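Putative metalloprotease II (Bacteroides fragilis, PDB 4ON1) probably acts as an extracellular zinc-dependent endopeptidase, hydrolysing peptide bonds, and has an N-terminal domain like that of fragilysin. Local coordinates at residues Y199-E204 and I307-P312. Sequence-based numbering, arbitrary orientation.
Sequences YPATLE and IHLNNP
Leu309 and Ala201 make the tightest apolar touch: the CD1 branch of the leucine lies 3.6 Å from Ala201 CB, while Leu309 CB stands 4.2 Å from the same methyl. Chi1 of Leu309 (-58°) sets CG anti to the carbonyl carbon; the other branch, CD2, is a long 4.4 Å from Leu203 CD1. Leu203 CD1 also lies 4.0 Å from Ile307 CG2, the side chains of Leu203 and Ile307 crossing at about a right angle. Ala201 and Leu203, alternate residues of strand 201-209, thus offer one face to the loop 307-312.

The strand runs parallel to strands 240-248 and 284-288 in what is probably the catalytic domain, matrixin-related, with an HExxH motif whose histidines bind zinc. The loop lies between strands 299-301 and 319-323; Ile307 also packs on Leu339 and Leu340 of helix 331-340, which carries the zinc ligands His334 and His338, yet the Ile307 side chain is about 14 Å from the zinc ion.

The other contact is polar to aromatic and lies at the exposed end. Asn310 OD1 meets the edge of the Tyr199 ring near its plane, 3.6 Å from Tyr199 CE1, with ring and amide planes 66° apart. Tyr199 is poorly ordered, whereas Asn310 ND2 is tied down by a hydrogen bond to Gln378 O.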
# COMPACT_ATOMS: atom_id res chain seq x y z
N TYR A 199 24.50 -1.05 -3.38
CA TYR A 199 25.23 -1.59 -2.23
C TYR A 199 24.82 -2.95 -1.61
O TYR A 199 25.69 -3.77 -1.33
CB TYR A 199 25.24 -0.51 -1.15
CG TYR A 199 26.09 0.68 -1.56
CD1 TYR A 199 25.73 1.97 -1.21
CD2 TYR A 199 27.25 0.50 -2.31
CE1 TYR A 199 26.51 3.06 -1.59
CE2 TYR A 199 28.03 1.58 -2.70
CZ TYR A 199 27.66 2.85 -2.34
OH TYR A 199 28.43 3.93 -2.72
N PRO A 200 23.51 -3.21 -1.39
CA PRO A 200 22.27 -2.48 -1.65
C PRO A 200 21.97 -1.45 -0.57
O PRO A 200 21.99 -1.76 0.62
CB PRO A 200 21.21 -3.59 -1.65
CG PRO A 200 21.81 -4.72 -0.84
CD PRO A 200 23.25 -4.40 -0.55
N ALA A 201 21.68 -0.23 -0.99
CA ALA A 201 21.33 0.80 -0.03
C ALA A 201 19.97 0.52 0.59
O ALA A 201 19.03 0.12 -0.11
CB ALA A 201 21.35 2.16 -0.70
N THR A 202 19.85 0.73 1.89
CA THR A 202 18.57 0.58 2.57
C THR A 202 17.75 1.86 2.46
O THR A 202 18.19 2.92 2.89
CB THR A 202 18.74 0.22 4.06
OG1 THR A 202 19.37 -1.06 4.17
CG2 THR A 202 17.38 0.16 4.75
N LEU A 203 16.57 1.77 1.86
CA LEU A 203 15.65 2.89 1.83
C LEU A 203 14.55 2.65 2.85
O LEU A 203 13.78 1.70 2.74
CB LEU A 203 15.06 3.06 0.42
CG LEU A 203 14.11 4.23 0.19
CD1 LEU A 203 14.73 5.54 0.66
CD2 LEU A 203 13.73 4.31 -1.27
N GLU A 204 14.49 3.50 3.88
CA GLU A 204 13.46 3.34 4.92
C GLU A 204 12.38 4.41 4.83
O GLU A 204 12.67 5.60 4.93
CB GLU A 204 14.08 3.37 6.33
CG GLU A 204 13.04 3.22 7.45
CD GLU A 204 13.65 3.22 8.85
OE1 GLU A 204 14.83 3.61 9.00
OE2 GLU A 204 12.94 2.84 9.81
N ILE A 307 14.60 12.11 -3.27
CA ILE A 307 15.21 11.02 -2.49
C ILE A 307 16.57 10.63 -3.06
O ILE A 307 16.67 10.16 -4.19
CB ILE A 307 14.32 9.76 -2.45
CG1 ILE A 307 13.05 10.03 -1.62
CG2 ILE A 307 15.09 8.58 -1.85
CD1 ILE A 307 12.09 8.85 -1.58
N HIS A 308 17.63 10.85 -2.28
CA HIS A 308 18.98 10.51 -2.73
C HIS A 308 19.64 9.57 -1.71
O HIS A 308 19.71 9.90 -0.53
CB HIS A 308 19.81 11.78 -2.94
CG HIS A 308 19.07 12.88 -3.64
ND1 HIS A 308 18.53 12.74 -4.90
CD2 HIS A 308 18.77 14.14 -3.24
CE1 HIS A 308 17.94 13.87 -5.25
NE2 HIS A 308 18.07 14.74 -4.26
N LEU A 309 20.12 8.42 -2.17
CA LEU A 309 20.67 7.40 -1.28
C LEU A 309 22.03 7.77 -0.71
O LEU A 309 22.34 7.42 0.43
CB LEU A 309 20.79 6.06 -2.02
CG LEU A 309 19.53 5.46 -2.63
CD1 LEU A 309 19.85 4.16 -3.34
CD2 LEU A 309 18.50 5.23 -1.56
N ASN A 310 22.84 8.47 -1.49
CA ASN A 310 24.20 8.78 -1.08
C ASN A 310 24.29 10.09 -0.30
O ASN A 310 25.05 10.20 0.66
CB ASN A 310 25.13 8.84 -2.29
CG ASN A 310 25.34 7.47 -2.91
OD1 ASN A 310 25.62 6.50 -2.20
ND2 ASN A 310 25.21 7.39 -4.23
N ASN A 311 23.52 11.08 -0.73
CA ASN A 311 23.45 12.33 0.01
C ASN A 311 22.01 12.74 0.28
O ASN A 311 21.49 13.66 -0.36
CB ASN A 311 24.19 13.43 -0.75
CG ASN A 311 25.65 13.10 -0.97
OD1 ASN A 311 26.49 13.32 -0.09
ND2 ASN A 311 25.96 12.54 -2.13
N PRO A 312 21.37 12.06 1.24
CA PRO A 312 19.95 12.33 1.53
C PRO A 312 19.74 13.74 2.06
O PRO A 312 20.58 14.26 2.79
CB PRO A 312 19.60 11.29 2.60
CG PRO A 312 20.92 10.92 3.22
CD PRO A 312 21.90 10.98 2.09